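Local structure of poly(ADP-ribose) glycohydrolase (3SIG) at residues Y20-R26 with R162-P167; A77-L81 with H252-A256; Q88-N93 with R169-S175. The protein hydrolyses the glycosidic bonds between the ADP-ribose units of poly(ADP-ribose), and binds ADP-ribose in its pocket. Residues are numbered along the deposited sequence.

Overall arrangement
All three contacts reach the mixed seven-stranded sheet of the macrodomain-like catalytic core. Interaction 3 lies deepest, pairing strands 90-94 and 163-175, the centre of the contact about 6 Å from the centre of the chain, and the side chain of N93 comes to about 6 Å from the bound ADP-ribose. Interaction 2, whose centre is about 11 Å from that of interaction 3, packs helix 74-84 against strand 252-256, where A256 belongs to the ligand pocket; the two contacts touch through A78 CB and C91 SG at 3.6 Å. Interaction 1 sits at the periphery, about 22 Å from interaction 3 between centres, where the early part of strand 163-175 meets the hairpin of strands 19-21 and 27-29. It touches interaction 2 through L164 CD2 and R79 NH2, 3.6 Å apart.

Interaction 1: residues Y20-R26 with R162-P167; sequences YTAPSGR and RLLEEP
E165, Y20 and L163 bury the most surface where a beta-hairpin turn packs on the start of a long strand. Residues 20-21 are extended, A22 to G25 form a type I turn, and A22 N to R26 O (2.8 Å) closes the hairpin with strand 27-29. The nearest CA pair is A22-L163, 5.4 Å. Beyond L163-L164 the chain turns a corner at E165-E166, and E165 (m, m) curls back to clamp the turn: OE2 accepts from S24 N at 2.8 Å, and OE1 from S24 OG at 2.7 Å. That hydroxyl in turn accepts from R26 N at 3.0 Å, an ST turn. The p rotamer of Y20 sends its OH to L164 O (2.7 Å), while L163 CD2 sits over the ring face in a CH-pi contact, 4.2 Å from the centroid. R26 NH1 adds a weak hydrogen bond to E165 O (2.6 Å). The carboxylate is thus held by a backbone NH and a hydroxyl, joining hairpin and strand through hydrogen bonds beside a small apolar patch.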
# COMPACT_ATOMS: atom_id res chain seq x y z
N TYR A 20 -0.99 -1.77 -23.48
CA TYR A 20 -2.34 -1.22 -23.46
C TYR A 20 -2.43 -0.05 -24.39
O TYR A 20 -1.42 0.50 -24.82
CB TYR A 20 -2.72 -0.82 -22.04
CG TYR A 20 -1.97 0.37 -21.45
CD1 TYR A 20 -2.37 1.68 -21.70
CD2 TYR A 20 -0.88 0.19 -20.60
CE1 TYR A 20 -1.67 2.75 -21.15
CE2 TYR A 20 -0.20 1.26 -20.05
CZ TYR A 20 -0.60 2.54 -20.30
OH TYR A 20 0.10 3.58 -19.73
N THR A 21 -3.65 0.36 -24.72
CA THR A 21 -3.90 1.49 -25.57
C THR A 21 -4.38 2.68 -24.74
O THR A 21 -5.41 2.62 -24.07
CB THR A 21 -4.91 1.14 -26.62
OG1 THR A 21 -4.41 0.02 -27.34
CG2 THR A 21 -5.11 2.29 -27.57
N ALA A 22 -3.61 3.76 -24.77
CA ALA A 22 -3.95 4.98 -24.07
C ALA A 22 -5.03 5.75 -24.82
O ALA A 22 -5.33 5.47 -25.98
CB ALA A 22 -2.72 5.86 -23.88
N PRO A 23 -5.63 6.76 -24.17
CA PRO A 23 -6.74 7.44 -24.83
C PRO A 23 -6.37 8.16 -26.12
O PRO A 23 -7.24 8.31 -26.98
CB PRO A 23 -7.21 8.43 -23.75
CG PRO A 23 -6.90 7.78 -22.50
CD PRO A 23 -5.59 7.06 -22.73
N SER A 24 -5.12 8.60 -26.25
CA SER A 24 -4.66 9.24 -27.48
C SER A 24 -4.60 8.24 -28.61
O SER A 24 -4.58 8.65 -29.78
CB SER A 24 -3.25 9.79 -27.31
OG SER A 24 -2.33 8.73 -27.14
N GLY A 25 -4.56 6.97 -28.29
CA GLY A 25 -4.32 5.92 -29.27
C GLY A 25 -2.92 5.36 -29.20
O GLY A 25 -2.67 4.31 -29.79
N ARG A 26 -2.03 6.01 -28.46
CA ARG A 26 -0.68 5.49 -28.24
C ARG A 26 -0.78 4.09 -27.62
O ARG A 26 -1.50 3.88 -26.67
CB ARG A 26 0.08 6.43 -27.28
CG ARG A 26 1.45 5.96 -26.82
CD ARG A 26 2.11 6.92 -25.83
NE ARG A 26 3.56 6.68 -25.77
CZ ARG A 26 4.24 6.25 -24.70
NH1 ARG A 26 3.63 6.00 -23.55
NH2 ARG A 26 5.55 6.07 -24.79
N ARG A 162 -8.98 5.79 -16.07
CA ARG A 162 -8.45 6.08 -17.42
C ARG A 162 -6.99 5.69 -17.55
O ARG A 162 -6.18 5.95 -16.66
CB ARG A 162 -8.59 7.57 -17.71
CG ARG A 162 -10.02 8.06 -17.94
CD ARG A 162 -10.46 7.82 -19.37
NE ARG A 162 -9.67 8.61 -20.32
CZ ARG A 162 -10.06 9.77 -20.85
NH1 ARG A 162 -11.24 10.29 -20.53
NH2 ARG A 162 -9.27 10.41 -21.70
N LEU A 163 -6.66 5.03 -18.66
CA LEU A 163 -5.30 4.60 -18.90
C LEU A 163 -4.41 5.82 -19.13
O LEU A 163 -4.84 6.79 -19.74
CB LEU A 163 -5.23 3.61 -20.08
CG LEU A 163 -5.86 2.25 -19.77
CD1 LEU A 163 -6.24 1.50 -21.05
CD2 LEU A 163 -4.93 1.42 -18.90
N LEU A 164 -3.15 5.75 -18.71
CA LEU A 164 -2.25 6.89 -18.77
C LEU A 164 -1.45 6.91 -20.05
O LEU A 164 -0.99 5.88 -20.55
CB LEU A 164 -1.28 6.88 -17.58
CG LEU A 164 -1.91 6.96 -16.19
CD1 LEU A 164 -0.87 6.93 -15.09
CD2 LEU A 164 -2.73 8.23 -16.04
N GLU A 165 -1.23 8.12 -20.55
CA GLU A 165 -0.35 8.30 -21.71
C GLU A 165 1.08 7.90 -21.37
O GLU A 165 1.78 7.30 -22.18
CB GLU A 165 -0.36 9.76 -22.16
CG GLU A 165 -1.70 10.23 -22.68
CD GLU A 165 -2.16 9.48 -23.92
OE1 GLU A 165 -1.29 9.07 -24.72
OE2 GLU A 165 -3.39 9.27 -24.09
N GLU A 166 1.47 8.15 -20.12
CA GLU A 166 2.80 7.83 -19.66
C GLU A 166 2.70 7.17 -18.29
O GLU A 166 2.38 7.83 -17.32
CB GLU A 166 3.63 9.12 -19.55
CG GLU A 166 5.02 8.94 -18.97
CD GLU A 166 5.96 8.22 -19.92
OE1 GLU A 166 6.22 8.75 -21.02
OE2 GLU A 166 6.43 7.12 -19.56
N PRO A 167 2.96 5.89 -18.23
CA PRO A 167 2.98 5.18 -16.95
C PRO A 167 4.16 5.63 -16.08
O PRO A 167 5.13 6.16 -16.56
CB PRO A 167 3.14 3.73 -17.35
CG PRO A 167 3.71 3.78 -18.76
CD PRO A 167 3.25 5.00 -19.37

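Interaction 2: residues A77-L81 with H252-A256; sequences AARRL and HVVFA
L81 lays its CD2 methyl over the face of the H252 imidazole, 4.2 Å from the ring centroid and 22° off the normal, a CH-pi contact; its CD1 lies 3.7 Å from H252 CE1. The leucine has chi1 near -88° and chi2 near 52°, and H252 is in the t rotamer. Residues 77-81 form one turn of alpha-helix, with L81 N bonded to A77 O at 3.0 Å, and 252-256 are a regular beta strand. The short axes approach to 10.3 Å and run nearly antiparallel at 151°, so A77 faces A256 (CA-CA 6.4 Å) and L81 faces H252 (9.1 Å).

From the strand, H252, V254 and A256 point toward the helix. V254 (t) fills the middle, its CG1 4.1 Å from A77 CB and its CG2 3.9 Å from L81 CD2, while the A77 and A256 CB atoms meet at 3.7 Å. R80 (t, t, then p at chi3) bends its guanidinium alongside, with NH2 3.9 Å from V254 CG2; its charge is taken up by salt bridges to E72 and E68, and E68 also accepts from H252 NE2. No hydrogen bond links the two segments.

A256 belongs to the ADP-ribose pocket. This is alpha-on-beta packing in a macrodomain-like core: helix 74-84 covers one face of strand 252-256, which runs between strands 66-70 and 214-217, while F255 on the other face meets F270 and F274 of the C-terminal region.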
# COMPACT_ATOMS: atom_id res chain seq x y z
N ALA A 77 -1.07 10.82 -4.93
CA ALA A 77 0.08 11.33 -4.20
C ALA A 77 1.36 10.76 -4.81
O ALA A 77 2.36 11.48 -5.00
CB ALA A 77 -0.01 10.98 -2.71
N ALA A 78 1.39 9.48 -5.08
CA ALA A 78 2.57 8.85 -5.69
C ALA A 78 2.91 9.47 -7.03
O ALA A 78 4.08 9.76 -7.32
CB ALA A 78 2.37 7.39 -5.84
N ARG A 79 1.91 9.79 -7.84
CA ARG A 79 2.14 10.38 -9.14
C ARG A 79 2.72 11.76 -9.01
O ARG A 79 3.62 12.16 -9.77
CB ARG A 79 0.84 10.38 -9.90
CG ARG A 79 0.95 10.68 -11.37
CD ARG A 79 -0.40 10.56 -12.03
NE ARG A 79 -0.35 10.89 -13.44
CZ ARG A 79 -1.41 11.18 -14.18
NH1 ARG A 79 -2.62 11.16 -13.66
NH2 ARG A 79 -1.28 11.49 -15.47
N ARG A 80 2.18 12.55 -8.08
CA ARG A 80 2.67 13.90 -7.82
C ARG A 80 4.14 13.87 -7.43
O ARG A 80 4.96 14.63 -7.96
CB ARG A 80 1.81 14.58 -6.76
CG ARG A 80 2.34 15.92 -6.33
CD ARG A 80 1.40 16.68 -5.39
NE ARG A 80 1.10 15.94 -4.15
CZ ARG A 80 1.76 16.06 -3.01
NH1 ARG A 80 2.80 16.89 -2.90
NH2 ARG A 80 1.39 15.37 -1.95
N LEU A 81 4.48 13.03 -6.48
CA LEU A 81 5.86 12.94 -6.03
C LEU A 81 6.78 12.44 -7.13
O LEU A 81 7.90 12.92 -7.28
CB LEU A 81 5.95 12.06 -4.79
CG LEU A 81 5.76 12.76 -3.44
CD1 LEU A 81 4.48 13.60 -3.32
CD2 LEU A 81 5.86 11.72 -2.31
N HIS A 252 10.49 12.79 2.70
CA HIS A 252 9.13 13.24 2.47
C HIS A 252 8.18 12.08 2.74
O HIS A 252 8.37 10.98 2.23
CB HIS A 252 9.01 13.70 1.03
CG HIS A 252 7.74 14.41 0.66
ND1 HIS A 252 7.54 14.90 -0.62
CD2 HIS A 252 6.61 14.69 1.35
CE1 HIS A 252 6.34 15.45 -0.70
NE2 HIS A 252 5.77 15.36 0.49
N VAL A 253 7.23 12.32 3.63
CA VAL A 253 6.15 11.37 3.91
C VAL A 253 4.84 12.06 3.67
O VAL A 253 4.58 13.14 4.25
CB VAL A 253 6.20 10.90 5.35
CG1 VAL A 253 5.02 9.99 5.68
CG2 VAL A 253 7.53 10.17 5.63
N VAL A 254 4.01 11.48 2.83
CA VAL A 254 2.65 11.98 2.61
C VAL A 254 1.66 10.99 3.20
O VAL A 254 1.74 9.79 2.90
CB VAL A 254 2.30 12.11 1.11
CG1 VAL A 254 0.89 12.70 0.91
CG2 VAL A 254 3.33 12.95 0.38
N PHE A 255 0.77 11.49 4.05
CA PHE A 255 -0.40 10.75 4.47
C PHE A 255 -1.50 11.15 3.53
O PHE A 255 -2.16 12.19 3.72
CB PHE A 255 -0.74 11.01 5.94
CG PHE A 255 0.34 10.55 6.88
CD1 PHE A 255 0.46 9.23 7.23
CD2 PHE A 255 1.27 11.44 7.37
CE1 PHE A 255 1.46 8.81 8.11
CE2 PHE A 255 2.26 11.01 8.25
CZ PHE A 255 2.38 9.70 8.58
N ALA A 256 -1.69 10.31 2.50
CA ALA A 256 -2.69 10.55 1.47
C ALA A 256 -3.95 9.81 1.91
O ALA A 256 -3.96 8.57 1.91
CB ALA A 256 -2.20 10.03 0.13

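Interaction 3: residues Q88-N93 with R169-S175; sequences QVACLN and RVAFLTS
Strands 90-93 and 169-175 run parallel, their short axes 4.6 Å apart at closest approach and twisted by -34°. Register is one to one, A90 with A171 (CA-CA 4.5 Å) through N93 with T174. Backbone hydrogen bonds zigzag between them: A171 N to V89 O (2.9 Å), C91 N to A171 O (2.8 Å), L173 N to C91 O (2.9 Å) and N93 N to L173 O (2.8 Å). Where the strands separate before V89, a water accepts from V89 N (2.9 Å) and donates to R169 O (2.7 Å).

A90, L92, A171 and L173 point to one face of the sheet; A90 CB lies 4.0 Å from L173 CD1, and helix 189-209 covers L173 there. The opposite face carries C91, N93, F172 and T174. C91 (m) sets its CB 3.8 Å from F172 CD1, with SG 5.2 Å from the ring centroid in an oblique sulfur-aromatic contact, and it also packs on helix 74-84. N93 (t) donates from ND2 to T174 OG1 at 3.0 Å and also to E112. At the other end, extended Q88 (t, t) brings OE1 3.5 Å from A171 CB while it accepts from G152 N.

Flanked by strands 147-157 and 214-217 and covered by helices on both faces, this parallel pair forms the centre of the three-layer alpha/beta/alpha sandwich of the macrodomain fold, with N93 leading toward the ADP-ribose pocket.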
# COMPACT_ATOMS: atom_id res chain seq x y z
N GLN A 88 12.63 6.69 -6.81
CA GLN A 88 11.38 5.93 -6.77
C GLN A 88 10.66 6.01 -5.42
O GLN A 88 11.27 5.78 -4.36
CB GLN A 88 11.69 4.50 -7.12
CG GLN A 88 10.47 3.66 -7.38
CD GLN A 88 10.85 2.25 -7.82
OE1 GLN A 88 10.78 1.31 -7.03
NE2 GLN A 88 11.27 2.10 -9.06
N VAL A 89 9.38 6.35 -5.46
CA VAL A 89 8.56 6.51 -4.28
C VAL A 89 8.07 5.13 -3.83
O VAL A 89 7.84 4.25 -4.67
CB VAL A 89 7.35 7.40 -4.64
CG1 VAL A 89 6.34 7.53 -3.51
CG2 VAL A 89 7.83 8.77 -5.09
N ALA A 90 7.93 4.92 -2.53
CA ALA A 90 7.30 3.69 -1.99
C ALA A 90 5.95 4.02 -1.41
O ALA A 90 5.77 5.03 -0.72
CB ALA A 90 8.19 3.05 -0.93
N CYS A 91 4.98 3.14 -1.65
CA CYS A 91 3.61 3.27 -1.19
C CYS A 91 3.16 2.07 -0.39
O CYS A 91 3.40 0.93 -0.80
CB CYS A 91 2.69 3.34 -2.43
SG CYS A 91 2.97 4.69 -3.56
N LEU A 92 2.49 2.31 0.72
CA LEU A 92 1.88 1.25 1.50
C LEU A 92 0.54 0.82 0.89
O LEU A 92 -0.34 1.66 0.70
CB LEU A 92 1.71 1.73 2.96
CG LEU A 92 0.98 0.78 3.92
CD1 LEU A 92 1.69 -0.55 4.05
CD2 LEU A 92 0.84 1.45 5.28
N ASN A 93 0.46 -0.47 0.56
CA ASN A 93 -0.76 -1.15 0.17
C ASN A 93 -1.46 -1.64 1.41
O ASN A 93 -0.86 -2.38 2.20
CB ASN A 93 -0.37 -2.32 -0.74
CG ASN A 93 -1.54 -3.24 -1.07
OD1 ASN A 93 -2.69 -2.85 -0.97
ND2 ASN A 93 -1.24 -4.49 -1.45
N ARG A 169 6.46 4.40 -12.34
CA ARG A 169 6.76 3.29 -11.48
C ARG A 169 6.93 3.68 -10.03
O ARG A 169 7.54 4.69 -9.73
CB ARG A 169 8.02 2.58 -11.95
CG ARG A 169 7.84 1.86 -13.29
CD ARG A 169 9.02 0.92 -13.64
NE ARG A 169 10.16 1.73 -14.02
CZ ARG A 169 11.35 1.22 -14.35
NH1 ARG A 169 11.54 -0.09 -14.33
NH2 ARG A 169 12.35 2.03 -14.69
N VAL A 170 6.37 2.86 -9.14
CA VAL A 170 6.54 3.01 -7.69
C VAL A 170 6.85 1.67 -7.09
O VAL A 170 6.50 0.63 -7.67
CB VAL A 170 5.27 3.56 -7.03
CG1 VAL A 170 4.80 4.85 -7.73
CG2 VAL A 170 4.13 2.56 -7.07
N ALA A 171 7.41 1.66 -5.90
CA ALA A 171 7.51 0.44 -5.12
C ALA A 171 6.28 0.34 -4.23
O ALA A 171 5.78 1.35 -3.69
CB ALA A 171 8.76 0.43 -4.28
N PHE A 172 5.82 -0.88 -4.02
CA PHE A 172 4.76 -1.15 -3.05
C PHE A 172 5.28 -1.95 -1.88
O PHE A 172 6.15 -2.84 -2.03
CB PHE A 172 3.56 -1.85 -3.68
CG PHE A 172 2.73 -0.95 -4.57
CD1 PHE A 172 1.88 0.00 -4.05
CD2 PHE A 172 2.85 -1.02 -5.95
CE1 PHE A 172 1.14 0.84 -4.87
CE2 PHE A 172 2.09 -0.20 -6.79
CZ PHE A 172 1.24 0.73 -6.24
N LEU A 173 4.70 -1.66 -0.72
CA LEU A 173 4.92 -2.39 0.52
C LEU A 173 3.57 -2.95 0.91
O LEU A 173 2.65 -2.18 1.19
CB LEU A 173 5.41 -1.43 1.60
CG LEU A 173 6.61 -0.54 1.20
CD1 LEU A 173 6.75 0.70 2.02
CD2 LEU A 173 7.84 -1.35 1.29
N THR A 174 3.48 -4.29 0.93
CA THR A 174 2.21 -4.97 1.17
C THR A 174 2.26 -5.62 2.54
O THR A 174 3.00 -6.58 2.76
CB THR A 174 1.96 -5.99 0.03
OG1 THR A 174 1.63 -5.24 -1.14
CG2 THR A 174 0.83 -6.96 0.26
N SER A 175 1.47 -5.05 3.45
CA SER A 175 1.43 -5.48 4.83
C SER A 175 0.00 -5.29 5.31
O SER A 175 -0.52 -4.18 5.22
CB SER A 175 2.36 -4.59 5.66
OG SER A 175 2.19 -4.76 7.07
O HOH W 1 8.21 6.69 -8.05